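Threonine--tRNA ligase catalytic subunit (Aeropyrum pernix, PDB 3A32) probably charges tRNA(Thr) with threonine in two steps, first activating the amino acid with ATP, as a zinc-dependent class II aminoacyl-tRNA synthetase. Local coordinates at residues T161-H166 with A312-I317; A255-K260 with T280-F285. All blocks are in the same frame, centred on the assembly; numbering follows the deposited sequence.

Contact 1. Residues T161-H166 with A312-I317; sequences TQDDAH and ALLGSI. With ZN (zinc ion), chain G.
Thr161 O accepts a nearly straight bond from Ile317 N (2.8 Å, 173° at the hydrogen), joining strand 159-170 to the place where segment 312-317 turns a corner at 313-315 and enters helix 317-327. Asp163 holds that corner. Its CG sits between the backbone N and the carbonyl carbon (chi1 54°), a crowded position that carries the carboxylate into the turn, where three backbone N-H groups converge on it. Asp163 OD1 takes Gly315 N on its syn lone pair at 2.9 Å. Asp163 OD2 takes Leu314 N likewise at 2.8 Å, and Leu313 N meets the same oxygen from above the carboxylate plane at 2.9 Å. With both oxygens gripped, the group has little scope to rotate, and aspartate suits the place, its two oxygens sharing three donors at the end of a short side chain. Gly315 suits its backbone conformation, in which a CB would jam against the preceding carbonyl. Ile317 lays its CD1 3.9 Å from Thr161 CG2.

Farther along the strand, His166 NE2 binds zinc with Cys112, His310 and a water that donates to Asp164 OD1. The Gly315-Arg319 sequence matches motif 3 of class II synthetases, and Ser316 OG caps Arg319 N. Leu313 and Leu314 pack on helix 174-191, Leu313 also on helix 48-65, while Thr161 and Ile317 both lean on Phe139 of strand 134-143.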
ATOM      1  N   THR A 161      -3.088   0.860 -12.070  1.00  7.12           N
ATOM      2  CA  THR A 161      -3.715   1.117 -10.797  1.00  6.56           C
ATOM      3  C   THR A 161      -4.790   2.194 -10.982  1.00  6.86           C
ATOM      4  O   THR A 161      -4.591   3.119 -11.753  1.00  7.16           O
ATOM      5  CB  THR A 161      -2.614   1.470  -9.759  1.00  7.91           C
ATOM      6  OG1 THR A 161      -1.418   0.684 -10.040  1.00  7.76           O
ATOM      7  CG2 THR A 161      -3.104   1.171  -8.306  1.00  4.04           C
ATOM      8  N   GLN A 162      -5.920   2.051 -10.289  1.00  7.59           N
ATOM      9  CA  GLN A 162      -7.041   3.016 -10.298  1.00  7.87           C
ATOM     10  C   GLN A 162      -7.272   3.425  -8.840  1.00  8.40           C
ATOM     11  O   GLN A 162      -7.109   2.595  -7.960  1.00  7.33           O
ATOM     12  CB  GLN A 162      -8.330   2.325 -10.727  1.00  8.35           C
ATOM     13  CG  GLN A 162      -8.380   1.857 -12.146  1.00  8.73           C
ATOM     14  CD  GLN A 162      -9.438   0.822 -12.400  1.00 10.62           C
ATOM     15  OE1 GLN A 162      -9.697  -0.055 -11.584  1.00 12.38           O
ATOM     16  NE2 GLN A 162     -10.056   0.906 -13.564  1.00 13.88           N
ATOM     17  N   ASP A 163      -7.615   4.703  -8.603  1.00  7.29           N
ATOM     18  CA  ASP A 163      -8.211   5.132  -7.334  1.00  6.86           C
ATOM     19  C   ASP A 163      -9.746   4.895  -7.441  1.00  6.27           C
ATOM     20  O   ASP A 163     -10.557   5.821  -7.593  1.00  5.54           O
ATOM     21  CB  ASP A 163      -7.891   6.633  -7.046  1.00  6.21           C
ATOM     22  CG  ASP A 163      -8.304   7.587  -8.208  1.00  7.24           C
ATOM     23  OD1 ASP A 163      -8.196   7.189  -9.397  1.00  7.82           O
ATOM     24  OD2 ASP A 163      -8.719   8.750  -7.940  1.00  7.28           O
ATOM     25  N   ASP A 164     -10.110   3.635  -7.320  1.00  5.97           N
ATOM     26  CA  ASP A 164     -11.412   3.128  -7.653  1.00  6.44           C
ATOM     27  C   ASP A 164     -12.334   3.145  -6.433  1.00  6.35           C
ATOM     28  O   ASP A 164     -11.911   2.779  -5.337  1.00  6.60           O
ATOM     29  CB  ASP A 164     -11.225   1.677  -8.139  1.00  6.71           C
ATOM     30  CG  ASP A 164     -12.413   1.160  -8.947  1.00 10.39           C
ATOM     31  OD1 ASP A 164     -13.190   1.984  -9.489  1.00 11.43           O
ATOM     32  OD2 ASP A 164     -12.540  -0.086  -9.066  1.00 13.89           O
ATOM     33  N   ALA A 165     -13.614   3.493  -6.623  1.00  6.19           N
ATOM     34  CA  ALA A 165     -14.565   3.376  -5.532  1.00  6.04           C
ATOM     35  C   ALA A 165     -15.913   3.045  -6.111  1.00  7.25           C
ATOM     36  O   ALA A 165     -16.165   3.295  -7.299  1.00  8.46           O
ATOM     37  CB  ALA A 165     -14.608   4.666  -4.711  1.00  5.63           C
ATOM     38  N   HIS A 166     -16.748   2.433  -5.291  1.00  7.05           N
ATOM     39  CA  HIS A 166     -18.113   2.145  -5.621  1.00  7.90           C
ATOM     40  C   HIS A 166     -19.038   2.673  -4.537  1.00  8.24           C
ATOM     41  O   HIS A 166     -18.739   2.590  -3.335  1.00  8.59           O
ATOM     42  CB  HIS A 166     -18.293   0.639  -5.914  1.00  9.10           C
ATOM     43  CG  HIS A 166     -17.539   0.217  -7.133  1.00  9.44           C
ATOM     44  ND1 HIS A 166     -16.227  -0.194  -7.081  1.00  8.73           N
ATOM     45  CD2 HIS A 166     -17.855   0.294  -8.443  1.00  7.85           C
ATOM     46  CE1 HIS A 166     -15.784  -0.420  -8.300  1.00  5.57           C
ATOM     47  NE2 HIS A 166     -16.753  -0.138  -9.147  1.00  6.46           N
ATOM     48  N   ALA A 312     -13.784   7.300 -10.166  1.00  5.45           N
ATOM     49  CA  ALA A 312     -12.384   7.526  -9.812  1.00  4.49           C
ATOM     50  C   ALA A 312     -12.169   9.023  -9.885  1.00  4.80           C
ATOM     51  O   ALA A 312     -12.873   9.673 -10.627  1.00  7.09           O
ATOM     52  CB  ALA A 312     -11.448   6.779 -10.776  1.00  3.20           C
ATOM     53  N   LEU A 313     -11.172   9.561  -9.185  1.00  4.81           N
ATOM     54  CA  LEU A 313     -10.806  10.978  -9.281  1.00  5.31           C
ATOM     55  C   LEU A 313      -9.715  11.181 -10.300  1.00  6.73           C
ATOM     56  O   LEU A 313      -9.827  12.055 -11.118  1.00  8.16           O
ATOM     57  CB  LEU A 313     -10.378  11.574  -7.925  1.00  4.19           C
ATOM     58  CG  LEU A 313     -11.245  11.271  -6.678  1.00  5.17           C
ATOM     59  CD1 LEU A 313     -10.643  11.936  -5.445  1.00  5.19           C
ATOM     60  CD2 LEU A 313     -12.721  11.695  -6.816  1.00  3.47           C
ATOM     61  N   LEU A 314      -8.650  10.381 -10.232  1.00  8.55           N
ATOM     62  CA  LEU A 314      -7.513  10.449 -11.147  1.00  8.29           C
ATOM     63  C   LEU A 314      -7.780   9.536 -12.337  1.00  8.84           C
ATOM     64  O   LEU A 314      -7.529   9.919 -13.468  1.00  7.79           O
ATOM     65  CB  LEU A 314      -6.234   9.990 -10.423  1.00  8.33           C
ATOM     66  CG  LEU A 314      -5.880  10.647  -9.077  1.00  9.91           C
ATOM     67  CD1 LEU A 314      -4.536  10.126  -8.463  1.00  5.60           C
ATOM     68  CD2 LEU A 314      -5.883  12.169  -9.219  1.00  4.89           C
ATOM     69  N   GLY A 315      -8.288   8.321 -12.069  1.00  9.23           N
ATOM     70  CA  GLY A 315      -8.521   7.333 -13.140  1.00  9.73           C
ATOM     71  C   GLY A 315      -7.433   6.286 -13.094  1.00 10.04           C
ATOM     72  O   GLY A 315      -7.188   5.727 -12.047  1.00 11.32           O
ATOM     73  N   SER A 316      -6.743   6.039 -14.207  1.00  8.84           N
ATOM     74  CA  SER A 316      -5.507   5.294 -14.148  1.00  8.00           C
ATOM     75  C   SER A 316      -4.456   6.207 -13.519  1.00  7.96           C
ATOM     76  O   SER A 316      -4.225   7.317 -13.983  1.00  6.30           O
ATOM     77  CB  SER A 316      -5.088   4.860 -15.537  1.00  7.94           C
ATOM     78  OG  SER A 316      -3.750   4.385 -15.553  1.00  8.93           O
ATOM     79  N   ILE A 317      -3.818   5.710 -12.453  1.00  9.08           N
ATOM     80  CA  ILE A 317      -2.746   6.421 -11.737  1.00  7.51           C
ATOM     81  C   ILE A 317      -1.489   6.536 -12.591  1.00  7.54           C
ATOM     82  O   ILE A 317      -0.898   7.603 -12.661  1.00  7.05           O
ATOM     83  CB  ILE A 317      -2.440   5.733 -10.387  1.00  8.53           C
ATOM     84  CG1 ILE A 317      -3.595   6.056  -9.419  1.00 10.59           C
ATOM     85  CG2 ILE A 317      -1.063   6.249  -9.791  1.00  6.81           C
ATOM     86  CD1 ILE A 317      -3.923   4.940  -8.500  1.00 16.98           C
TER
HETATM   87 ZN    ZN G 708     -16.401  -0.190 -11.100  1.00 11.72          ZN
HETATM   88  O   HOH W   1     -14.914   1.175 -11.243  1.00 15.13           O

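Contact 2. Residues A255-K260 with T280-F285; sequences AFYGPK and TIQFDF
Gln282 reaches across to the loop before strand 260-268 and bonds Gly258 O through NE2 (2.8 Å). Its CG is anti to the backbone N (chi1 173°) and the chain bends at chi2 (79°), which folds the amide back so that NE2 also gives a nearly straight bond to its own neighbour, Phe283 O. Both acceptors lie in the amide plane, yet Gly258 O is approached from above its carbonyl plane, whereas Phe283 O is met on a lone pair. The Tyr257 ring crosses this side chain at about a right angle, CE1 lying 3.6 Å from Gln282 NE2, and Ala255 CB sits over one face of the ring. The aliphatic part of Lys260 lies against Gln282 OE1, its CD 3.6 Å away. An alanine in place of Gln282 would probably leave Gly258 O without this donor and open a gap beside the Tyr257 ring and the Lys260 chain.

Backbone bonds finish the pairing: Phe285 N to Tyr257 O at 2.7 Å, and Phe283 N to Pro259 O at 3.2 Å. Gly258 is required, since a CB there would strike Phe283 O. Pro259 CD lies 3.7 Å from Phe285 CE2, an apolar contact in which the two side chains cross at about a right angle. Asp284 OD2 bonds the zinc ligand His310, so it probably orients that imidazole as a second-shell residue. Helix 222-243 packs on Pro259 and Phe283, helix 174-191 on Ile281 and Phe283, and strand 306-316 lies along the other side of strand 273-284.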
ATOM      1  N   ALA A 255     -22.682   5.373 -21.578  1.00 12.05           N
ATOM      2  CA  ALA A 255     -22.574   3.897 -21.698  1.00 11.72           C
ATOM      3  C   ALA A 255     -23.974   3.283 -21.825  1.00 11.04           C
ATOM      4  O   ALA A 255     -24.942   3.858 -21.335  1.00 10.95           O
ATOM      5  CB  ALA A 255     -21.887   3.315 -20.464  1.00 10.51           C
ATOM      6  N   PHE A 256     -24.063   2.097 -22.412  1.00 11.16           N
ATOM      7  CA  PHE A 256     -25.310   1.328 -22.433  1.00 11.46           C
ATOM      8  C   PHE A 256     -25.915   1.096 -21.066  1.00 11.45           C
ATOM      9  O   PHE A 256     -27.130   0.910 -20.983  1.00 12.81           O
ATOM     10  CB  PHE A 256     -25.194  -0.020 -23.219  1.00 11.93           C
ATOM     11  CG  PHE A 256     -24.447  -1.142 -22.481  1.00 12.51           C
ATOM     12  CD1 PHE A 256     -25.135  -2.040 -21.661  1.00 13.13           C
ATOM     13  CD2 PHE A 256     -23.058  -1.299 -22.643  1.00 13.81           C
ATOM     14  CE1 PHE A 256     -24.473  -3.068 -20.980  1.00 15.17           C
ATOM     15  CE2 PHE A 256     -22.347  -2.317 -21.976  1.00 14.98           C
ATOM     16  CZ  PHE A 256     -23.055  -3.213 -21.126  1.00 17.16           C
ATOM     17  N   TYR A 257     -25.099   1.085 -20.008  1.00 10.65           N
ATOM     18  CA  TYR A 257     -25.584   0.795 -18.629  1.00  9.92           C
ATOM     19  C   TYR A 257     -25.733   1.999 -17.725  1.00  9.90           C
ATOM     20  O   TYR A 257     -26.006   1.811 -16.534  1.00 11.54           O
ATOM     21  CB  TYR A 257     -24.683  -0.222 -17.883  1.00 10.02           C
ATOM     22  CG  TYR A 257     -23.220   0.153 -17.953  1.00 10.58           C
ATOM     23  CD1 TYR A 257     -22.610   0.928 -16.967  1.00 10.53           C
ATOM     24  CD2 TYR A 257     -22.453  -0.233 -19.061  1.00 12.84           C
ATOM     25  CE1 TYR A 257     -21.241   1.280 -17.079  1.00 10.20           C
ATOM     26  CE2 TYR A 257     -21.110   0.111 -19.183  1.00 11.82           C
ATOM     27  CZ  TYR A 257     -20.506   0.848 -18.183  1.00 11.93           C
ATOM     28  OH  TYR A 257     -19.174   1.165 -18.365  1.00 11.93           O
ATOM     29  N   GLY A 258     -25.526   3.220 -18.225  1.00  9.14           N
ATOM     30  CA  GLY A 258     -25.880   4.362 -17.418  1.00  8.84           C
ATOM     31  C   GLY A 258     -25.116   5.593 -17.833  1.00  8.49           C
ATOM     32  O   GLY A 258     -24.118   5.484 -18.518  1.00  9.05           O
ATOM     33  N   PRO A 259     -25.615   6.780 -17.441  1.00  8.18           N
ATOM     34  CA  PRO A 259     -24.999   8.068 -17.792  1.00  7.67           C
ATOM     35  C   PRO A 259     -23.762   8.328 -16.922  1.00  8.50           C
ATOM     36  O   PRO A 259     -23.530   7.576 -15.940  1.00  9.01           O
ATOM     37  CB  PRO A 259     -26.083   9.083 -17.461  1.00  6.55           C
ATOM     38  CG  PRO A 259     -26.901   8.420 -16.361  1.00  7.28           C
ATOM     39  CD  PRO A 259     -26.810   6.930 -16.578  1.00  6.99           C
ATOM     40  N   LYS A 260     -22.986   9.367 -17.264  1.00  7.87           N
ATOM     41  CA  LYS A 260     -21.737   9.666 -16.555  1.00  8.60           C
ATOM     42  C   LYS A 260     -21.339  11.122 -16.615  1.00  8.46           C
ATOM     43  O   LYS A 260     -21.858  11.893 -17.403  1.00  8.50           O
ATOM     44  CB  LYS A 260     -20.572   8.830 -17.118  1.00  8.60           C
ATOM     45  CG  LYS A 260     -20.469   8.893 -18.646  1.00 10.62           C
ATOM     46  CD  LYS A 260     -19.095   8.409 -19.160  1.00 10.96           C
ATOM     47  CE  LYS A 260     -19.095   8.417 -20.700  1.00 12.95           C
ATOM     48  NZ  LYS A 260     -17.707   8.188 -21.209  1.00 19.20           N
ATOM     49  N   THR A 280     -13.970   9.776 -13.559  1.00 10.01           N
ATOM     50  CA  THR A 280     -15.329   9.721 -14.059  1.00 10.99           C
ATOM     51  C   THR A 280     -16.259   9.399 -12.888  1.00 10.32           C
ATOM     52  O   THR A 280     -15.824   8.825 -11.881  1.00 11.33           O
ATOM     53  CB  THR A 280     -15.492   8.628 -15.189  1.00 11.07           C
ATOM     54  OG1 THR A 280     -14.653   8.988 -16.301  1.00 17.73           O
ATOM     55  CG2 THR A 280     -16.889   8.620 -15.761  1.00  9.72           C
ATOM     56  N   ILE A 281     -17.517   9.817 -13.004  1.00  9.15           N
ATOM     57  CA  ILE A 281     -18.593   9.309 -12.169  1.00  8.15           C
ATOM     58  C   ILE A 281     -19.556   8.593 -13.106  1.00  8.71           C
ATOM     59  O   ILE A 281     -20.210   9.243 -13.922  1.00  8.42           O
ATOM     60  CB  ILE A 281     -19.364  10.428 -11.363  1.00  7.20           C
ATOM     61  CG1 ILE A 281     -18.391  11.245 -10.525  1.00  7.57           C
ATOM     62  CG2 ILE A 281     -20.469   9.814 -10.465  1.00  3.78           C
ATOM     63  CD1 ILE A 281     -19.016  12.461  -9.927  1.00  7.54           C
ATOM     64  N   GLN A 282     -19.673   7.274 -12.924  1.00  8.32           N
ATOM     65  CA  GLN A 282     -20.431   6.389 -13.795  1.00  8.57           C
ATOM     66  C   GLN A 282     -21.517   5.550 -13.069  1.00  8.67           C
ATOM     67  O   GLN A 282     -21.219   4.656 -12.279  1.00 10.06           O
ATOM     68  CB  GLN A 282     -19.436   5.459 -14.509  1.00  8.32           C
ATOM     69  CG  GLN A 282     -20.101   4.359 -15.327  1.00  7.48           C
ATOM     70  CD  GLN A 282     -20.605   4.886 -16.659  1.00  8.33           C
ATOM     71  OE1 GLN A 282     -19.808   5.318 -17.495  1.00  8.50           O
ATOM     72  NE2 GLN A 282     -21.936   4.830 -16.876  1.00  5.59           N
ATOM     73  N   PHE A 283     -22.770   5.892 -13.322  1.00  9.04           N
ATOM     74  CA  PHE A 283     -23.937   5.069 -13.034  1.00  8.66           C
ATOM     75  C   PHE A 283     -24.032   3.764 -13.809  1.00  8.97           C
ATOM     76  O   PHE A 283     -23.571   3.636 -14.954  1.00  9.80           O
ATOM     77  CB  PHE A 283     -25.197   5.881 -13.333  1.00  7.58           C
ATOM     78  CG  PHE A 283     -25.407   7.013 -12.379  1.00  8.42           C
ATOM     79  CD1 PHE A 283     -26.316   6.890 -11.325  1.00  6.16           C
ATOM     80  CD2 PHE A 283     -24.680   8.199 -12.517  1.00  5.02           C
ATOM     81  CE1 PHE A 283     -26.490   7.945 -10.411  1.00  2.69           C
ATOM     82  CE2 PHE A 283     -24.863   9.254 -11.643  1.00  6.52           C
ATOM     83  CZ  PHE A 283     -25.761   9.137 -10.576  1.00  5.78           C
ATOM     84  N   ASP A 284     -24.720   2.827 -13.186  1.00  8.89           N
ATOM     85  CA  ASP A 284     -24.753   1.473 -13.633  1.00  9.19           C
ATOM     86  C   ASP A 284     -26.119   0.906 -13.273  1.00  8.74           C
ATOM     87  O   ASP A 284     -26.511   0.881 -12.087  1.00  8.31           O
ATOM     88  CB  ASP A 284     -23.603   0.693 -12.998  1.00  8.86           C
ATOM     89  CG  ASP A 284     -23.314  -0.606 -13.710  1.00 11.75           C
ATOM     90  OD1 ASP A 284     -24.299  -1.300 -14.103  1.00 11.17           O
ATOM     91  OD2 ASP A 284     -22.102  -0.936 -13.866  1.00 12.89           O
ATOM     92  N   PHE A 285     -26.847   0.521 -14.325  1.00  9.11           N
ATOM     93  CA  PHE A 285     -28.209  -0.074 -14.261  1.00  9.06           C
ATOM     94  C   PHE A 285     -28.119  -1.586 -14.496  1.00  9.45           C
ATOM     95  O   PHE A 285     -29.051  -2.341 -14.223  1.00 10.32           O
ATOM     96  CB  PHE A 285     -29.105   0.600 -15.311  1.00  8.22           C
ATOM     97  CG  PHE A 285     -29.220   2.096 -15.105  1.00  9.90           C
ATOM     98  CD1 PHE A 285     -29.247   2.636 -13.787  1.00  5.95           C
ATOM     99  CD2 PHE A 285     -29.297   2.960 -16.176  1.00  8.24           C
ATOM    100  CE1 PHE A 285     -29.332   3.986 -13.581  1.00  8.17           C
ATOM    101  CE2 PHE A 285     -29.421   4.355 -15.968  1.00  7.22           C
ATOM    102  CZ  PHE A 285     -29.422   4.864 -14.688  1.00  8.07           C
TER

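In the fold
From the N terminus, the chain lays down strands 134-143 and 159-170, then travels 145 residues before contact 1 closes that long loop at segment 312-317. Contact 2 is nested inside it and spans a mere 19 residues, closing the hairpin of strands 260-268 and 273-284. The two meet where Ala312 N lies 3.1 Å from Thr280 O, a probable hydrogen bond between neighbouring strands, although their centres are about 15 Å apart. Together they tie early and late parts of the antiparallel class II catalytic sheet around one zinc site: contact 1 supplies His166, and contact 2 backs His310. In threonyl-tRNA synthetases this metal typically recognises the amino acid.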